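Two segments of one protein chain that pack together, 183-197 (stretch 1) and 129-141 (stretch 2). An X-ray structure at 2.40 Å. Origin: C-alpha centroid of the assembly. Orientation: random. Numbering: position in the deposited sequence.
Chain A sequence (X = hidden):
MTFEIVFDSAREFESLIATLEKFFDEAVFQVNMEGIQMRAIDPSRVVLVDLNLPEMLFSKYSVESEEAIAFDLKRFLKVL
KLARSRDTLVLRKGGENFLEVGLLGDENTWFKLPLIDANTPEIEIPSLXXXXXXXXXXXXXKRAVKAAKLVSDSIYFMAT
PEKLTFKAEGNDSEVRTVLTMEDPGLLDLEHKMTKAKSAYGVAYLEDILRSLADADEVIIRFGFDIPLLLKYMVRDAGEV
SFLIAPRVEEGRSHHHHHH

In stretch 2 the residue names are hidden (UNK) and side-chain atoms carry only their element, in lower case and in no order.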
ATOM      1  N   ASP A 183      31.084   4.552  10.467  1.00 56.96           N
ATOM      2  CA  ASP A 183      29.713   4.153  10.124  1.00 54.78           C
ATOM      3  C   ASP A 183      29.652   2.822   9.320  1.00 52.74           C
ATOM      4  O   ASP A 183      30.508   2.569   8.485  1.00 51.68           O
ATOM      5  CB  ASP A 183      28.979   5.294   9.371  1.00 54.91           C
ATOM      6  CG  ASP A 183      29.119   6.652  10.062  1.00 55.12           C
ATOM      7  OD1 ASP A 183      28.539   6.822  11.167  1.00 55.49           O
ATOM      8  OD2 ASP A 183      29.811   7.534   9.489  1.00 53.06           O
ATOM      9  N   PRO A 184      28.626   1.994   9.567  1.00 51.28           N
ATOM     10  CA  PRO A 184      28.429   0.740   8.784  1.00 51.79           C
ATOM     11  C   PRO A 184      28.297   0.996   7.254  1.00 52.38           C
ATOM     12  O   PRO A 184      28.963   0.350   6.432  1.00 52.18           O
ATOM     13  CB  PRO A 184      27.121   0.144   9.345  1.00 50.62           C
ATOM     14  CG  PRO A 184      26.723   1.025  10.539  1.00 49.77           C
ATOM     15  CD  PRO A 184      27.597   2.214  10.608  1.00 50.32           C
ATOM     16  N   GLY A 185      27.465   1.972   6.895  1.00 53.34           N
ATOM     17  CA  GLY A 185      27.240   2.366   5.496  1.00 53.30           C
ATOM     18  C   GLY A 185      28.476   2.689   4.666  1.00 53.47           C
ATOM     19  O   GLY A 185      28.408   2.668   3.433  1.00 53.76           O
ATOM     20  N   LEU A 186      29.597   3.015   5.309  1.00 53.30           N
ATOM     21  CA  LEU A 186      30.819   3.260   4.539  1.00 53.52           C
ATOM     22  C   LEU A 186      31.713   2.015   4.645  1.00 54.55           C
ATOM     23  O   LEU A 186      32.019   1.556   5.740  1.00 54.10           O
ATOM     24  CB  LEU A 186      31.532   4.504   5.039  1.00 52.05           C
ATOM     25  CG  LEU A 186      32.681   5.085   4.201  1.00 50.73           C
ATOM     26  CD1 LEU A 186      32.250   5.594   2.836  1.00 45.71           C
ATOM     27  CD2 LEU A 186      33.380   6.210   4.949  1.00 48.22           C
ATOM     28  N   LEU A 187      32.080   1.412   3.527  1.00 55.65           N
ATOM     29  CA  LEU A 187      32.958   0.244   3.655  1.00 56.69           C
ATOM     30  C   LEU A 187      34.402   0.619   3.326  1.00 57.58           C
ATOM     31  O   LEU A 187      35.334  -0.028   3.809  1.00 57.38           O
ATOM     32  CB  LEU A 187      32.513  -0.915   2.798  1.00 56.01           C
ATOM     33  CG  LEU A 187      31.148  -1.568   2.978  1.00 57.05           C
ATOM     34  CD1 LEU A 187      31.047  -2.738   2.003  1.00 56.25           C
ATOM     35  CD2 LEU A 187      30.934  -2.066   4.398  1.00 57.42           C
ATOM     36  N   ASP A 188      34.579   1.691   2.557  1.00 58.55           N
ATOM     37  CA  ASP A 188      35.887   1.992   2.007  1.00 60.31           C
ATOM     38  C   ASP A 188      35.924   3.395   1.440  1.00 60.98           C
ATOM     39  O   ASP A 188      34.951   3.852   0.855  1.00 60.10           O
ATOM     40  CB  ASP A 188      36.233   0.967   0.910  1.00 60.92           C
ATOM     41  CG  ASP A 188      37.560   1.268   0.225  1.00 62.86           C
ATOM     42  OD1 ASP A 188      38.548   1.575   0.928  1.00 64.33           O
ATOM     43  OD2 ASP A 188      37.614   1.216  -1.026  1.00 64.76           O
ATOM     44  N   LEU A 189      37.057   4.067   1.594  1.00 62.48           N
ATOM     45  CA  LEU A 189      37.158   5.438   1.146  1.00 64.73           C
ATOM     46  C   LEU A 189      38.569   5.860   0.776  1.00 66.62           C
ATOM     47  O   LEU A 189      39.468   5.909   1.611  1.00 67.77           O
ATOM     48  CB  LEU A 189      36.560   6.387   2.185  1.00 64.31           C
ATOM     49  CG  LEU A 189      36.750   7.865   1.890  1.00 63.98           C
ATOM     50  CD1 LEU A 189      36.049   8.244   0.578  1.00 62.64           C
ATOM     51  CD2 LEU A 189      36.222   8.638   3.070  1.00 64.92           C
ATOM     52  N   GLU A 190      38.749   6.201  -0.480  1.00 68.45           N
ATOM     53  CA  GLU A 190      40.059   6.487  -0.972  1.00 71.40           C
ATOM     54  C   GLU A 190      39.981   7.839  -1.677  1.00 73.05           C
ATOM     55  O   GLU A 190      39.126   8.045  -2.531  1.00 72.80           O
ATOM     56  CB  GLU A 190      40.517   5.357  -1.902  1.00 71.29           C
ATOM     57  CG  GLU A 190      41.999   5.040  -1.853  1.00 74.19           C
ATOM     58  CD  GLU A 190      42.505   4.708  -0.431  1.00 76.65           C
ATOM     59  OE1 GLU A 190      42.060   3.699   0.162  1.00 75.40           O
ATOM     60  OE2 GLU A 190      43.358   5.468   0.088  1.00 76.81           O
ATOM     61  N   HIS A 191      40.827   8.772  -1.240  1.00 75.50           N
ATOM     62  CA  HIS A 191      40.980  10.082  -1.852  1.00 77.68           C
ATOM     63  C   HIS A 191      42.374  10.171  -2.446  1.00 79.26           C
ATOM     64  O   HIS A 191      43.365   9.955  -1.737  1.00 79.65           O
ATOM     65  CB  HIS A 191      40.833  11.195  -0.811  1.00 77.71           C
ATOM     66  CG  HIS A 191      40.301  12.484  -1.371  1.00 78.99           C
ATOM     67  ND1 HIS A 191      40.745  13.029  -2.562  1.00 80.62           N
ATOM     68  CD2 HIS A 191      39.361  13.336  -0.898  1.00 78.77           C
ATOM     69  CE1 HIS A 191      40.091  14.154  -2.801  1.00 79.82           C
ATOM     70  NE2 HIS A 191      39.251  14.365  -1.803  1.00 79.49           N
ATOM     71  N   LYS A 192      42.446  10.462  -3.746  1.00 81.21           N
ATOM     72  CA  LYS A 192      43.711  10.807  -4.416  1.00 82.88           C
ATOM     73  C   LYS A 192      43.891  12.320  -4.438  1.00 84.19           C
ATOM     74  O   LYS A 192      44.062  12.927  -5.501  1.00 84.38           O
ATOM     75  CB  LYS A 192      43.775  10.232  -5.837  1.00 82.63           C
ATOM     76  CG  LYS A 192      44.899   9.223  -6.072  1.00 82.60           C
ATOM     77  CD  LYS A 192      44.960   8.812  -7.530  1.00 80.72           C
ATOM     78  CE  LYS A 192      43.821   7.867  -7.876  1.00 80.77           C
ATOM     79  NZ  LYS A 192      43.660   7.774  -9.360  1.00 80.10           N
ATOM     80  N   MET A 193      43.834  12.904  -3.241  1.00 85.80           N
ATOM     81  CA  MET A 193      44.039  14.332  -2.983  1.00 87.49           C
ATOM     82  C   MET A 193      43.330  14.666  -1.672  1.00 87.53           C
ATOM     83  O   MET A 193      43.351  13.861  -0.730  1.00 87.81           O
ATOM     84  CB  MET A 193      43.533  15.221  -4.128  1.00 88.08           C
ATOM     85  CG  MET A 193      44.077  16.648  -4.123  1.00 91.19           C
ATOM     86  SD  MET A 193      43.062  17.689  -5.215  1.00 99.16           S
ATOM     87  CE  MET A 193      43.519  19.363  -4.691  1.00 97.75           C
ATOM     88  N   THR A 194      42.675  15.827  -1.628  1.00 87.58           N
ATOM     89  CA  THR A 194      42.196  16.382  -0.372  1.00 87.55           C
ATOM     90  C   THR A 194      40.943  17.289  -0.451  1.00 87.08           C
ATOM     91  O   THR A 194      40.202  17.390   0.528  1.00 87.33           O
ATOM     92  CB  THR A 194      43.397  17.017   0.419  1.00 88.16           C
ATOM     93  OG1 THR A 194      43.657  16.226   1.591  1.00 88.76           O
ATOM     94  CG2 THR A 194      43.164  18.510   0.807  1.00 88.58           C
ATOM     95  N   LYS A 195      40.690  17.933  -1.590  1.00 86.03           N
ATOM     96  CA  LYS A 195      39.455  18.715  -1.738  1.00 84.83           C
ATOM     97  C   LYS A 195      38.694  18.207  -2.952  1.00 83.47           C
ATOM     98  O   LYS A 195      39.250  18.215  -4.055  1.00 83.54           O
ATOM     99  CB  LYS A 195      39.740  20.220  -1.907  1.00 85.39           C
ATOM    100  CG  LYS A 195      40.924  20.804  -1.090  1.00 86.63           C
ATOM    101  CD  LYS A 195      40.884  22.333  -1.001  1.00 87.70           C
ATOM    102  CE  LYS A 195      39.912  22.814   0.092  1.00 88.97           C
ATOM    103  NZ  LYS A 195      39.698  24.299   0.076  1.00 89.31           N
ATOM    104  N   ALA A 196      37.437  17.778  -2.762  1.00 81.50           N
ATOM    105  CA  ALA A 196      36.627  17.211  -3.881  1.00 79.33           C
ATOM    106  C   ALA A 196      35.107  17.473  -3.819  1.00 77.30           C
ATOM    107  O   ALA A 196      34.437  17.007  -2.905  1.00 76.71           O
ATOM    108  CB  ALA A 196      36.905  15.720  -4.028  1.00 79.30           C
ATOM    109  N   LYS A 197      34.570  18.178  -4.817  1.00 75.04           N
ATOM    110  CA  LYS A 197      33.184  18.658  -4.741  1.00 73.06           C
ATOM    111  C   LYS A 197      32.422  18.730  -6.091  1.00 71.07           C
ATOM    112  O   LYS A 197      32.840  19.425  -7.020  1.00 71.08           O
ATOM    113  CB  LYS A 197      33.129  20.020  -4.009  1.00 73.33           C
ATOM    114  CG  LYS A 197      31.740  20.654  -3.945  1.00 74.86           C
ATOM    115  CD  LYS A 197      31.751  22.187  -3.778  1.00 76.97           C
ATOM    116  CE  LYS A 197      31.829  22.620  -2.305  1.00 78.81           C
ATOM    117  NZ  LYS A 197      31.020  23.856  -1.991  1.00 78.58           N
ATOM    118  N   UNK A 129      39.261  11.515 -14.764  1.00 76.24           N
ATOM    119  CA  UNK A 129      40.132  11.766 -13.633  1.00 74.83           C
ATOM    120  C   UNK A 129      39.365  11.784 -12.325  1.00 73.38           C
ATOM    121  O   UNK A 129      39.203  12.842 -11.725  1.00 74.42           O
ATOM    122  c   UNK A 129      40.696  13.166 -13.936  1.00 74.74           C
ATOM    123  c   UNK A 129      39.685  13.807 -14.785  1.00 75.47           C
ATOM    124  c   UNK A 129      39.177  12.692 -15.654  1.00 76.22           C
ATOM    125  N   UNK A 130      38.900  10.630 -11.878  1.00 71.05           N
ATOM    126  CA  UNK A 130      38.204  10.564 -10.604  1.00 69.02           C
ATOM    127  C   UNK A 130      39.209  10.697  -9.489  1.00 67.52           C
ATOM    128  O   UNK A 130      40.198   9.987  -9.450  1.00 68.23           O
ATOM    129  c   UNK A 130      35.124   9.965 -11.382  1.00 68.17           C
ATOM    130  c   UNK A 130      37.426   9.251 -10.433  1.00 68.99           C
ATOM    131  n   UNK A 130      34.196   9.483 -12.278  1.00 66.36           N
ATOM    132  c   UNK A 130      34.658   8.300 -12.789  1.00 67.76           C
ATOM    133  c   UNK A 130      36.592   6.860 -12.531  1.00 68.46           C
ATOM    134  c   UNK A 130      34.759   6.297 -14.025  1.00 69.11           C
ATOM    135  c   UNK A 130      34.075   7.440 -13.712  1.00 68.22           C
ATOM    136  c   UNK A 130      36.198   9.107 -11.297  1.00 68.59           C
ATOM    137  c   UNK A 130      35.913   8.030 -12.185  1.00 68.24           C
ATOM    138  c   UNK A 130      36.005   6.001 -13.445  1.00 69.45           C
ATOM    139  N   UNK A 131      38.956  11.612  -8.574  1.00 65.78           N
ATOM    140  CA  UNK A 131      39.820  11.756  -7.410  1.00 63.70           C
ATOM    141  C   UNK A 131      39.285  10.999  -6.200  1.00 62.27           C
ATOM    142  O   UNK A 131      40.067  10.503  -5.398  1.00 63.27           O
ATOM    143  o   UNK A 131      39.004  14.060  -6.889  1.00 62.65           O
ATOM    144  c   UNK A 131      40.947  13.861  -8.323  1.00 64.27           C
ATOM    145  c   UNK A 131      40.183  13.267  -7.112  1.00 64.00           C
ATOM    146  N   UNK A 132      37.968  10.864  -6.061  1.00 59.90           N
ATOM    147  CA  UNK A 132      37.426  10.079  -4.940  1.00 57.67           C
ATOM    148  C   UNK A 132      36.966   8.702  -5.389  1.00 56.25           C
ATOM    149  O   UNK A 132      36.575   8.530  -6.541  1.00 57.50           O
ATOM    150  c   UNK A 132      35.694   9.982  -3.091  1.00 55.31           C
ATOM    151  c   UNK A 132      36.230  10.795  -4.258  1.00 57.63           C
ATOM    152  c   UNK A 132      36.637  12.167  -3.775  1.00 58.05           C
ATOM    153  N   UNK A 133      36.989   7.733  -4.486  1.00 53.90           N
ATOM    154  CA  UNK A 133      36.326   6.462  -4.713  1.00 52.57           C
ATOM    155  C   UNK A 133      35.892   5.917  -3.378  1.00 51.31           C
ATOM    156  O   UNK A 133      36.690   5.902  -2.437  1.00 51.94           O
ATOM    157  c   UNK A 133      36.695   3.999  -5.120  1.00 55.12           C
ATOM    158  c   UNK A 133      37.484   2.860  -5.738  1.00 62.47           C
ATOM    159  c   UNK A 133      36.577   1.617  -5.957  1.00 66.34           C
ATOM    160  c   UNK A 133      37.207   5.420  -5.414  1.00 52.94           C
ATOM    161  n   UNK A 133      37.359   0.350  -6.174  1.00 69.72           N
ATOM    162  N   UNK A 134      34.652   5.425  -3.299  1.00 49.04           N
ATOM    163  CA  UNK A 134      34.151   4.920  -2.049  1.00 47.05           C
ATOM    164  C   UNK A 134      33.320   3.703  -2.295  1.00 46.34           C
ATOM    165  O   UNK A 134      32.939   3.468  -3.419  1.00 47.15           O
ATOM    166  c   UNK A 134      33.359   5.969  -1.346  1.00 46.50           C
ATOM    167  N   UNK A 135      33.079   2.909  -1.259  1.00 45.53           N
ATOM    168  CA  UNK A 135      32.099   1.831  -1.329  1.00 45.43           C
ATOM    169  C   UNK A 135      31.165   2.117  -0.179  1.00 46.63           C
ATOM    170  O   UNK A 135      31.607   2.294   0.962  1.00 47.29           O
ATOM    171  c   UNK A 135      33.960   0.175  -1.964  1.00 41.91           C
ATOM    172  c   UNK A 135      32.694   0.390  -1.126  1.00 45.20           C
ATOM    173  c   UNK A 135      31.653  -0.671  -1.489  1.00 43.62           C
ATOM    174  N   UNK A 136      29.874   2.151  -0.465  1.00 46.61           N
ATOM    175  CA  UNK A 136      28.919   2.546   0.531  1.00 47.54           C
ATOM    176  C   UNK A 136      27.824   1.563   0.406  1.00 47.34           C
ATOM    177  O   UNK A 136      27.755   0.874  -0.616  1.00 49.37           O
ATOM    178  c   UNK A 136      29.375   4.960   0.127  1.00 45.28           C
ATOM    179  c   UNK A 136      27.568   3.838  -1.138  1.00 50.82           C
ATOM    180  c   UNK A 136      28.319   3.925   0.208  1.00 47.57           C
ATOM    181  N   UNK A 137      26.965   1.509   1.409  1.00 46.60           N
ATOM    182  CA  UNK A 137      25.778   0.669   1.382  1.00 47.40           C
ATOM    183  C   UNK A 137      24.638   1.418   0.722  1.00 47.67           C
ATOM    184  O   UNK A 137      24.485   2.626   0.930  1.00 48.43           O
ATOM    185  c   UNK A 137      26.093  -2.158   2.896  1.00 52.90           C
ATOM    186  c   UNK A 137      25.401  -0.932   4.932  1.00 51.44           C
ATOM    187  c   UNK A 137      25.366   0.282   2.798  1.00 48.08           C
ATOM    188  c   UNK A 137      26.102  -0.791   3.630  1.00 50.67           C
ATOM    189  N   UNK A 138      23.808   0.711  -0.033  1.00 47.02           N
ATOM    190  CA  UNK A 138      22.741   1.353  -0.819  1.00 47.18           C
ATOM    191  C   UNK A 138      21.774   2.157   0.028  1.00 47.95           C
ATOM    192  O   UNK A 138      21.334   3.247  -0.390  1.00 47.01           O
ATOM    193  c   UNK A 138      21.981   0.315  -1.657  1.00 46.74           C
ATOM    194  N   UNK A 139      21.467   1.607   1.220  1.00 48.30           N
ATOM    195  CA  UNK A 139      20.569   2.223   2.211  1.00 48.83           C
ATOM    196  C   UNK A 139      21.098   3.553   2.696  1.00 49.60           C
ATOM    197  O   UNK A 139      20.341   4.485   2.923  1.00 49.19           O
ATOM    198  N   UNK A 140      22.417   3.646   2.820  1.00 50.84           N
ATOM    199  CA  UNK A 140      23.067   4.888   3.215  1.00 51.24           C
ATOM    200  C   UNK A 140      22.867   5.943   2.129  1.00 52.07           C
ATOM    201  O   UNK A 140      22.315   7.022   2.416  1.00 53.20           O
ATOM    202  c   UNK A 140      24.562   4.667   3.505  1.00 51.22           C
ATOM    203  N   UNK A 141      23.298   5.656   0.897  1.00 51.32           N
ATOM    204  CA  UNK A 141      23.004   6.553  -0.214  1.00 50.52           C
ATOM    205  C   UNK A 141      21.540   6.893  -0.261  1.00 50.08           C
ATOM    206  O   UNK A 141      21.200   8.054  -0.349  1.00 49.83           O
ATOM    207  c   UNK A 141      25.104   5.954  -3.346  1.00 55.64           C
ATOM    208  c   UNK A 141      23.394   5.985  -1.553  1.00 49.93           C
ATOM    209  c   UNK A 141      24.884   6.019  -1.844  1.00 53.80           C
ATOM    210  c   UNK A 141      25.565   7.260  -1.254  1.00 52.34           C
TER

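Position 129 carries three carbons that close a ring onto its own backbone N, and it stays clear of stretch 1; it is Pro129. Position 130 has one carbon leading into fused five- and six-membered rings that hold eight carbons and one nitrogen, an indole. The rings lead away from stretch 1, and the residue is Trp130. At position 131 a single carbon bears one oxygen and one carbon; the oxygen lies 3.9 Å from Ala196 CB, and the backbone O of 131 accepts a hydrogen bond from Lys192 N at 2.9 Å. This is Thr131.

Position 132 has three carbons, branched at the first. One branch lies 3.6 Å from Ala196 CB and over a face of the His191 ring, 4.0 Å from its centroid, a CH-pi contact. The fork, all carbon, marks Val132; the branch over the ring is CG2, while CG1 is 4.1 Å from Leu189 CD1. Position 133 shows four carbons in a row ending in nitrogen, the end leading away from stretch 1: Lys133. Its backbone pairs with Glu190 in both directions, N to Glu190 O and O to Glu190 N, each 2.9 Å.

A single carbon at position 134, 4.0 Å from Leu189 CD1 and 4.3 Å from Leu186 CD1, identifies Ala134. Position 135 again has three carbons forked at the first, one 3.7 Å from Asp188 CB and another 4.1 Å from Leu187 CD1, so it is Val135. The same branched trio at position 136, with one carbon 4.0 Å from Leu186 CD1, gives Val136.

Position 137 has four carbons forked at the second, one 4.1 Å from Pro184 O: Leu137, at the N-cap position. Position 138 has one carbon, pointing away, and is Ala138. Position 139 has none, hence Gly139. The lone carbon of position 140 points toward stretch 1, 4.1 Å from Gly185 CA; this is Ala140. Position 141 has four carbons forked at the second, beyond reach: Leu141.

The contact is an antiparallel strand pair interrupted by a bulge. There Val135 O accepts from Leu187 N at 2.8 Å and, weakly, from Asp188 N at 3.4 Å, and the register shifts by one between Leu186 and Asp188; beyond it Leu137 N reaches Gly185 O at 2.7 Å. Leu186, Leu189 and His191 share one face with Val132, Ala134 and Val136, whereas Asp188, Glu190, Lys133 and Val135 occupy the other. A CB on Gly185 would clash with Ala140 CB, so the bare glycine lets the helix start pack closely.

Stretch 2, residues 129-141: PWTVKAVVLAGAL
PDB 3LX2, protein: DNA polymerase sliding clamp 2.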